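Poly-beta-1,6-N-acetyl-D-glucosamine N-deacetylase (Aggregatibacter actinomycetemcomitans, PDB 4U10) probably removes N-acetyl groups from poly-beta-1,6-N-acetyl-D-glucosamine as a metal-dependent hydrolase, this chain being the polysaccharide deacetylase part of a longer protein. Local coordinates at residues A[47-51]-A[52-56]; A[159-163]-A[164-168]; A[168-172]-A[173-177]; A[193-196]-A[197-201]. One frame throughout, in Å; residues are numbered along the deposited sequence. Where two conformers were deposited one is given.

Contact 1: residues A[47-51]-A[52-56]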
# COMPACT_ATOMS: atom_id res chain seq x y z
N ASN A 47 -4.78 9.51 -17.33
CA ASN A 47 -6.08 9.49 -16.71
C ASN A 47 -5.98 8.62 -15.47
O ASN A 47 -5.79 7.41 -15.58
CB ASN A 47 -7.07 8.89 -17.69
CG ASN A 47 -7.30 9.81 -18.90
OD1 ASN A 47 -7.02 9.49 -20.08
ND2 ASN A 47 -7.78 10.93 -18.62
N VAL A 48 -6.14 9.23 -14.31
CA VAL A 48 -6.29 8.52 -13.02
C VAL A 48 -7.61 7.81 -12.91
O VAL A 48 -8.69 8.39 -12.94
CB VAL A 48 -6.03 9.45 -11.82
CG1 VAL A 48 -6.21 8.71 -10.49
CG2 VAL A 48 -4.61 9.99 -11.92
N VAL A 49 -7.52 6.51 -12.78
CA VAL A 49 -8.71 5.68 -12.68
C VAL A 49 -8.74 4.99 -11.31
O VAL A 49 -7.72 4.82 -10.66
CB VAL A 49 -8.72 4.61 -13.78
CG1 VAL A 49 -8.66 5.29 -15.16
CG2 VAL A 49 -7.58 3.63 -13.55
N SER A 50 -9.92 4.60 -10.87
CA SER A 50 -10.07 3.91 -9.61
C SER A 50 -9.84 2.42 -9.83
O SER A 50 -9.92 1.91 -10.97
CB SER A 50 -11.49 4.12 -9.10
OG SER A 50 -12.44 3.51 -9.99
N TRP A 51 -9.58 1.71 -8.73
CA TRP A 51 -9.45 0.30 -8.79
C TRP A 51 -10.73 -0.32 -9.35
O TRP A 51 -10.67 -1.29 -10.11
CB TRP A 51 -9.04 -0.29 -7.43
CG TRP A 51 -8.69 -1.72 -7.55
CD1 TRP A 51 -9.38 -2.72 -7.01
CD2 TRP A 51 -7.61 -2.32 -8.30
NE1 TRP A 51 -8.83 -3.91 -7.35
CE2 TRP A 51 -7.72 -3.70 -8.12
CE3 TRP A 51 -6.54 -1.84 -9.06
CZ2 TRP A 51 -6.83 -4.61 -8.70
CZ3 TRP A 51 -5.70 -2.72 -9.65
CH2 TRP A 51 -5.85 -4.11 -9.46
N GLN A 52 -11.86 0.21 -8.94
CA GLN A 52 -13.15 -0.30 -9.47
C GLN A 52 -13.21 -0.30 -11.03
O GLN A 52 -13.73 -1.26 -11.65
CB GLN A 52 -14.29 0.45 -8.81
CG GLN A 52 -15.64 -0.16 -9.02
CD GLN A 52 -15.75 -1.61 -8.58
OE1 GLN A 52 -15.68 -1.92 -7.40
NE2 GLN A 52 -16.04 -2.46 -9.51
N GLN A 53 -12.67 0.74 -11.66
CA GLN A 53 -12.61 0.80 -13.13
C GLN A 53 -11.71 -0.27 -13.70
O GLN A 53 -12.00 -0.83 -14.77
CB GLN A 53 -12.09 2.17 -13.58
CG GLN A 53 -13.11 3.27 -13.38
CD GLN A 53 -12.54 4.60 -13.76
OE1 GLN A 53 -12.00 5.30 -12.91
NE2 GLN A 53 -12.53 4.88 -15.05
N ILE A 54 -10.61 -0.56 -13.00
CA ILE A 54 -9.78 -1.71 -13.34
C ILE A 54 -10.59 -3.01 -13.29
O ILE A 54 -10.53 -3.83 -14.20
CB ILE A 54 -8.56 -1.87 -12.39
CG1 ILE A 54 -7.68 -0.61 -12.34
CG2 ILE A 54 -7.71 -3.01 -12.80
CD1 ILE A 54 -7.19 -0.13 -13.68
N ILE A 55 -11.33 -3.22 -12.21
CA ILE A 55 -12.09 -4.45 -12.05
C ILE A 55 -13.23 -4.52 -13.06
O ILE A 55 -13.49 -5.56 -13.68
CB ILE A 55 -12.64 -4.58 -10.60
CG1 ILE A 55 -11.51 -4.74 -9.59
CG2 ILE A 55 -13.54 -5.78 -10.52
CD1 ILE A 55 -10.67 -6.02 -9.80
N ASP A 56 -13.88 -3.38 -13.27
CA ASP A 56 -14.88 -3.26 -14.31
C ASP A 56 -14.35 -3.58 -15.68
O ASP A 56 -15.06 -4.22 -16.46
CB ASP A 56 -15.50 -1.88 -14.31
CG ASP A 56 -16.48 -1.71 -13.22
OD1 ASP A 56 -16.81 -2.69 -12.54
OD2 ASP A 56 -16.93 -0.61 -13.03
O HOH W 1 -11.31 8.12 -12.19
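With OG of Ser50 lodged between its own backbone N and carbonyl carbon (chi1 64°) and the Gln53 side chain swung beside its backbone N and then extended, two polar side chains turn back on each other's main chain. The result is a worked example of the capping box. Ser50, the N-cap residue, accepts the backbone N-H of Gln53 on OG at 3.2 Å, while Gln53 OE1 takes the backbone N-H of Ser50 at 3.0 Å. The second bond is nearly straight, although its donor stands above the amide carbonyl plane of Gln53 and not on a lone pair. Water 1 also donates to Gln53 OE1 and bridges it to Val48 O, so the amide oxygen links the last strand residue to the helix start. Apolar groups of the same corner meet as well. Ile54 CG2 lies over one face of the Trp51 indole, 4.0 Å from the centroid of the six-membered ring, a CH-pi contact. Ile55 CG1 approaches Trp51 NE1 obliquely at 3.6 Å, and Ile54 CD1, the end of that residue's other branch, meets Val49 CG2 at 3.8 Å. In the same first turn, Gln52 NE2 donates to Asp56 OD1 from above the carboxylate plane, and Gln52 OE1 is taken by Arg204. The corner joins strand 47-48 to helix 51-58 at the start of a beta-alpha-beta unit completed by strand 68-75. Val49 and Ile54 pack on Val70 of that parallel strand, and Trp51 reaches Tyr4 of strand 3-13, with Phe230 and His228 in edge-to-face contact with its ring.

Contact 2: residues A[159-163]-A[164-168]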
# COMPACT_ATOMS: atom_id res chain seq x y z
N SER A 159 20.46 -12.01 11.40
CA SER A 159 20.01 -11.31 10.19
C SER A 159 18.50 -11.10 10.35
O SER A 159 17.84 -11.95 10.92
CB SER A 159 20.37 -12.10 8.90
OG SER A 159 19.32 -12.09 7.90
N GLN A 160 17.98 -9.93 9.95
CA GLN A 160 16.54 -9.67 9.99
C GLN A 160 15.98 -9.41 8.59
O GLN A 160 16.55 -8.62 7.87
CB GLN A 160 16.22 -8.53 10.91
CG GLN A 160 15.59 -8.97 12.19
CD GLN A 160 15.01 -7.84 12.94
OE1 GLN A 160 13.78 -7.67 13.03
NE2 GLN A 160 15.89 -7.01 13.48
N LEU A 161 14.89 -10.12 8.23
CA LEU A 161 14.24 -10.01 6.89
C LEU A 161 12.74 -9.71 7.09
O LEU A 161 12.20 -10.04 8.12
CB LEU A 161 14.38 -11.33 6.12
CG LEU A 161 15.80 -11.78 5.81
CD1 LEU A 161 15.77 -13.11 5.05
CD2 LEU A 161 16.45 -10.65 5.02
N PRO A 162 12.06 -9.08 6.09
CA PRO A 162 10.63 -8.81 6.21
C PRO A 162 9.90 -10.06 6.53
O PRO A 162 10.08 -11.05 5.86
CB PRO A 162 10.23 -8.29 4.79
CG PRO A 162 11.45 -7.69 4.24
CD PRO A 162 12.63 -8.40 4.91
N ALA A 163 9.06 -10.02 7.55
CA ALA A 163 8.34 -11.15 8.04
C ALA A 163 7.54 -11.93 7.00
O ALA A 163 7.34 -13.12 7.15
CB ALA A 163 7.40 -10.71 9.20
N VAL A 164 7.03 -11.27 5.97
CA VAL A 164 6.26 -11.92 4.95
C VAL A 164 7.11 -12.95 4.20
O VAL A 164 6.58 -13.99 3.82
CB VAL A 164 5.66 -10.88 3.96
CG1 VAL A 164 5.11 -11.54 2.70
CG2 VAL A 164 4.54 -10.14 4.61
N VAL A 165 8.41 -12.70 4.02
CA VAL A 165 9.17 -13.44 3.01
C VAL A 165 10.24 -14.37 3.55
O VAL A 165 11.01 -14.92 2.74
CB VAL A 165 9.82 -12.53 1.93
CG1 VAL A 165 8.74 -11.81 1.14
CG2 VAL A 165 10.82 -11.54 2.51
N ALA A 166 10.27 -14.59 4.88
CA ALA A 166 11.32 -15.38 5.53
C ALA A 166 10.76 -16.21 6.67
O ALA A 166 10.13 -15.62 7.53
CB ALA A 166 12.37 -14.42 6.09
N PRO A 167 10.95 -17.56 6.67
CA PRO A 167 10.72 -18.28 7.89
C PRO A 167 11.57 -17.67 9.02
O PRO A 167 12.72 -17.33 8.82
CB PRO A 167 11.16 -19.70 7.57
CG PRO A 167 11.20 -19.81 6.07
CD PRO A 167 11.68 -18.42 5.70
N GLU A 168 10.94 -17.52 10.17
CA GLU A 168 11.52 -17.06 11.36
C GLU A 168 12.43 -18.08 12.07
O GLU A 168 12.11 -19.25 12.16
CB GLU A 168 10.40 -16.67 12.29
CG GLU A 168 10.88 -15.80 13.42
CD GLU A 168 9.76 -15.30 14.32
OE1 GLU A 168 8.57 -15.75 14.26
OE2 GLU A 168 10.08 -14.38 15.04
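A type I beta turn from Pro162 to Val165 ends strand 160-162, the second strand of a small antiparallel pair with strand 151-153, and it shows how a turn whose four residues are all apolar is closed by one backbone bond. Val165 N donates to Pro162 O at 3.0 Å with an N-H...O angle of 164°; the donor stands some 40° above the carbonyl plane, not on a lone pair. The same oxygen is overhung by a methyl. Val165 has CG1 anti to the carbonyl carbon (chi1 -64°), which leaves CG2 between the backbone N and the carbonyl carbon, and from there CG2 lies 3.5 Å from Pro162 O and 4.0 Å from Pro162 CB. One residue out on each side, Leu161 and Ala166 meet next to the turn: Ala166 CB sits against Leu161 CB at 3.7 Å and against Leu161 CD1 at 3.8 Å, so the methyl meets both the root of the leucine and one of its branch tips.

Within the polysaccharide deacetylase fold, this turn lies beside the segment that carries two zinc ligands, with the side chain of Val164 about 7 Å from that of His149. Ala163 packs on Leu148 and His150, the residues flanking that ligand, and its backbone also bonds to His150. Carbonyls of the turn and of Ala166 just after it are taken up by helix 177-199: Val164 O accepts from Tyr180 OH, while Ala163 O and Ala166 O are both held by the guanidinium group of Arg183, through NH1 and NH2 respectively.

Contact 3: residues A[168-172]-A[173-177]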
# COMPACT_ATOMS: atom_id res chain seq x y z
N GLU A 168 10.94 -17.52 10.17
CA GLU A 168 11.52 -17.06 11.36
C GLU A 168 12.43 -18.08 12.07
O GLU A 168 12.11 -19.25 12.16
CB GLU A 168 10.40 -16.67 12.29
CG GLU A 168 10.88 -15.80 13.42
CD GLU A 168 9.76 -15.30 14.32
OE1 GLU A 168 8.57 -15.75 14.26
OE2 GLU A 168 10.08 -14.38 15.04
N TYR A 169 13.52 -17.56 12.59
CA TYR A 169 14.43 -18.26 13.42
C TYR A 169 14.24 -17.73 14.84
O TYR A 169 14.55 -16.60 15.10
CB TYR A 169 15.86 -17.99 12.97
CG TYR A 169 16.82 -18.86 13.70
CD1 TYR A 169 17.13 -20.15 13.24
CD2 TYR A 169 17.41 -18.43 14.87
CE1 TYR A 169 18.00 -20.99 13.93
CE2 TYR A 169 18.27 -19.26 15.60
CZ TYR A 169 18.56 -20.54 15.11
OH TYR A 169 19.46 -21.33 15.79
N LYS A 170 13.67 -18.55 15.70
CA LYS A 170 13.44 -18.23 17.12
C LYS A 170 13.47 -19.56 17.86
O LYS A 170 13.26 -20.64 17.26
CB LYS A 170 12.11 -17.52 17.33
CG LYS A 170 10.94 -18.32 16.84
CD LYS A 170 9.61 -17.66 17.14
CE LYS A 170 8.54 -18.58 16.61
NZ LYS A 170 8.66 -18.95 15.18
N ASN A 171 13.71 -19.48 19.16
CA ASN A 171 13.89 -20.67 20.00
C ASN A 171 14.96 -21.58 19.42
O ASN A 171 14.82 -22.78 19.43
CB ASN A 171 12.58 -21.42 20.13
CG ASN A 171 11.43 -20.57 20.64
OD1 ASN A 171 11.57 -19.67 21.51
ND2 ASN A 171 10.26 -20.86 20.14
N ASN A 172 16.00 -20.98 18.85
CA ASN A 172 17.12 -21.68 18.25
C ASN A 172 16.72 -22.64 17.11
O ASN A 172 17.33 -23.68 16.92
CB ASN A 172 17.95 -22.37 19.35
CG ASN A 172 18.70 -21.37 20.23
OD1 ASN A 172 18.52 -21.33 21.44
ND2 ASN A 172 19.54 -20.54 19.60
N ARG A 173 15.70 -22.27 16.33
CA ARG A 173 15.35 -23.05 15.16
C ARG A 173 14.59 -22.28 14.15
O ARG A 173 14.00 -21.22 14.49
CB ARG A 173 14.48 -24.25 15.54
CG ARG A 173 13.01 -23.93 15.70
CD ARG A 173 12.20 -25.18 15.63
NE ARG A 173 12.46 -26.02 16.79
CZ ARG A 173 11.85 -27.19 17.01
NH1 ARG A 173 10.95 -27.67 16.16
NH2 ARG A 173 12.15 -27.88 18.12
N TYR A 174 14.58 -22.84 12.93
CA TYR A 174 13.76 -22.30 11.83
C TYR A 174 12.33 -22.84 11.88
O TYR A 174 12.06 -24.01 12.17
CB TYR A 174 14.37 -22.59 10.43
CG TYR A 174 15.70 -21.96 10.18
CD1 TYR A 174 15.79 -20.72 9.62
CD2 TYR A 174 16.90 -22.63 10.49
CE1 TYR A 174 17.01 -20.13 9.39
CE2 TYR A 174 18.13 -22.03 10.28
CZ TYR A 174 18.19 -20.79 9.71
OH TYR A 174 19.39 -20.15 9.43
N GLU A 175 11.39 -21.95 11.63
CA GLU A 175 10.02 -22.36 11.34
C GLU A 175 9.94 -23.46 10.34
O GLU A 175 10.61 -23.42 9.35
CB GLU A 175 9.26 -21.19 10.69
CG GLU A 175 8.60 -20.28 11.69
CD GLU A 175 7.82 -19.17 11.02
OE1 GLU A 175 8.24 -18.69 9.94
OE2 GLU A 175 6.76 -18.87 11.58
N SER A 176 9.01 -24.36 10.49
CA SER A 176 8.78 -25.31 9.43
C SER A 176 8.03 -24.60 8.30
O SER A 176 7.55 -23.50 8.47
CB SER A 176 8.01 -26.49 9.95
OG SER A 176 6.75 -26.12 10.37
N LYS A 177 8.05 -25.21 7.12
CA LYS A 177 7.39 -24.56 5.98
C LYS A 177 5.91 -24.45 6.32
O LYS A 177 5.29 -23.45 5.98
CB LYS A 177 7.64 -25.34 4.69
CG LYS A 177 7.32 -24.57 3.42
CD LYS A 177 8.01 -23.20 3.36
CE LYS A 177 8.05 -22.74 1.95
NZ LYS A 177 8.10 -23.96 1.08
O HOH W 2 11.22 -20.74 14.62
O HOH W 3 5.85 -19.28 13.88
O HOH W 4 14.96 -25.26 18.55
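Water 2 sits where Glu168 O, Arg173 O and Lys170 NZ converge: it accepts from the ammonium group and lies 2.8 Å from Arg173 O, within reach of more acceptors than it has protons. Lys170 NZ has further partners in water 3, which also donates to Glu175 OE2, and in Glu168 OE1 at 3.3 Å, a weak salt bridge. The positive charge probably eases the approach of the two carboxylates, Glu168 OE1 and Glu175 OE2 being 4.5 Å apart. Glu175 OE1 is met by Glu168 N from above the carboxylate plane, at 3.0 Å, and forms a salt bridge with Arg183 of helix 177-199.

On the opposite face of the ribbon the tyrosines of the non-hydrogen-bonded pair meet. The edge of Tyr169 points at the face of Tyr174 in a T-shaped stack, planes at 70°, with Tyr169 CD1 over the centre of the Tyr174 ring, 3.6 Å from Tyr174 CE2. At chi1 -172° CG stands opposite the backbone N, carrying the Tyr169 ring across the ribbon, Arg173 N over one face. Lys170 and Arg173, the hydrogen-bonded pair, exchange two backbone bonds around Asn171 and Asn172, both with positive phi, as in a tight two-residue beta hairpin.

Contact 4: residues A[193-196]-A[197-201]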
# COMPACT_ATOMS: atom_id res chain seq x y z
N LYS A 193 -10.58 -9.71 7.76
CA LYS A 193 -11.70 -9.55 8.71
C LYS A 193 -11.65 -8.23 9.44
O LYS A 193 -12.68 -7.61 9.59
CB LYS A 193 -11.76 -10.66 9.75
CG LYS A 193 -11.92 -12.08 9.20
CD LYS A 193 -11.32 -13.09 10.20
CE LYS A 193 -11.49 -14.56 9.86
NZ LYS A 193 -12.66 -14.84 8.99
N SER A 194 -10.48 -7.82 9.93
CA SER A 194 -10.32 -6.47 10.55
C SER A 194 -10.80 -5.30 9.68
O SER A 194 -11.49 -4.42 10.15
CB SER A 194 -8.86 -6.25 10.93
OG SER A 194 -8.54 -4.96 11.34
N ILE A 195 -10.39 -5.28 8.42
CA ILE A 195 -10.87 -4.29 7.49
C ILE A 195 -12.38 -4.45 7.19
O ILE A 195 -13.13 -3.45 7.17
CB ILE A 195 -10.05 -4.33 6.16
CG1 ILE A 195 -8.61 -3.82 6.40
CG2 ILE A 195 -10.73 -3.53 5.05
CD1 ILE A 195 -7.64 -4.29 5.28
N GLN A 196 -12.80 -5.67 6.84
CA GLN A 196 -14.23 -5.91 6.46
C GLN A 196 -15.23 -5.39 7.49
O GLN A 196 -16.25 -4.82 7.16
CB GLN A 196 -14.51 -7.41 6.27
CG GLN A 196 -15.91 -7.79 5.76
CD GLN A 196 -16.20 -9.28 5.93
OE1 GLN A 196 -15.59 -9.98 6.75
NE2 GLN A 196 -17.08 -9.78 5.11
N ARG A 197 -14.97 -5.66 8.76
CA ARG A 197 -15.89 -5.27 9.76
C ARG A 197 -15.96 -3.77 9.94
O ARG A 197 -17.02 -3.31 10.37
CB ARG A 197 -15.60 -5.94 11.08
CG ARG A 197 -14.48 -5.32 11.94
CD ARG A 197 -14.00 -6.31 12.98
NE ARG A 197 -15.06 -6.58 13.98
CZ ARG A 197 -15.04 -7.45 15.02
NH1 ARG A 197 -13.99 -8.22 15.29
NH2 ARG A 197 -16.12 -7.53 15.82
N GLN A 198 -14.88 -3.00 9.68
CA GLN A 198 -14.96 -1.55 9.84
C GLN A 198 -15.55 -0.91 8.61
O GLN A 198 -16.17 0.10 8.71
CB GLN A 198 -13.55 -0.98 10.09
CG GLN A 198 -12.88 -1.53 11.30
CD GLN A 198 -13.43 -0.96 12.59
OE1 GLN A 198 -14.10 0.08 12.64
NE2 GLN A 198 -13.08 -1.63 13.67
N ILE A 199 -15.36 -1.51 7.44
CA ILE A 199 -15.47 -0.85 6.14
C ILE A 199 -16.68 -1.38 5.35
O ILE A 199 -17.24 -0.63 4.54
CB ILE A 199 -14.13 -1.02 5.32
CG1 ILE A 199 -12.98 -0.25 5.98
CG2 ILE A 199 -14.17 -0.57 3.87
CD1 ILE A 199 -13.38 1.13 6.38
N GLY A 200 -17.02 -2.65 5.54
CA GLY A 200 -18.15 -3.29 4.86
C GLY A 200 -17.78 -4.02 3.56
O GLY A 200 -18.65 -4.59 2.90
N LYS A 201 -16.51 -3.93 3.17
CA LYS A 201 -15.96 -4.52 1.94
C LYS A 201 -14.69 -5.31 2.36
O LYS A 201 -13.81 -4.71 3.00
CB LYS A 201 -15.52 -3.43 0.97
CG LYS A 201 -16.56 -2.95 -0.02
CD LYS A 201 -17.20 -1.67 0.43
CE LYS A 201 -17.74 -0.89 -0.76
NZ LYS A 201 -18.45 0.31 -0.25
O HOH W 5 -11.04 -3.85 12.99
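Ile195 and Ile199 lie side by side and point the same way, one helical turn apart, the classic arrangement by which a helix presents an apolar stripe. Their contact is light: Ile195 CG2 stands 4.1 Å from Ile199 CG1. Ile195 CG2 lies anti to its backbone N, the branch that also faces Lys201 O at 3.9 Å, where the chain has left the helix. Both isoleucines pack on Ile141 of strand 139-141, and Ile199 reaches Val130 and Arg131 of helix 127-135 as well.

Another flank of the helix carries polar groups. Arg197 has CG between its backbone N and carbonyl carbon (chi1 81°), which lays the start of its side chain back over the preceding turn, CG resting 3.6 Å from Ser194 O. Gln198 bends at chi2, its CG at 3.4 Å from the same oxygen, and sends NE2 to water 5, which donates to Ser194 O at 2.9 Å. The glutamine amide is thus held through both its nitrogen and its oxygen, since OE1 accepts from Arg131.

Arg197 N to Lys193 O is a regular helical bond. The main-chain bonding weakens in the last turn, at Gln198 N and Ile199 N, and is sound again at Gly200 N, 2.8 Å from Gln196 O. Gly200, with positive phi, turns the chain out of helix 177-199. The chemistry implies a helix end with isoleucines against Ile141, with Ser194 OG and Gln198 each holding a polar partner (Asp105, Arg131), and with a Lys201-Glu134 salt bridge just past it.

From the N terminus, contact 1 comes first, turning strand 47-48 into helix 51-58 in a parallel beta-alpha-beta unit of the main sheet. The chain passes the zinc ligands Asp74, Asp75, His144 and His149 before contact 2 closes the turn after strand 160-162. Contact 3 touches it where Pro167 CA meets Glu175 OE1; the hairpin then leads into helix 177-199, whose far end is contact 4. None nests or crosses; contact 3 begins on Glu168, where contact 2 ends, and the others follow in series. Arg183 of that helix ties contacts 2 and 3 together, their centres about 11 Å apart, whereas contact 1 lies on the opposite side of the chain's centre from both. Contact 4 approaches contact 1 to about 7 Å between nearest atoms.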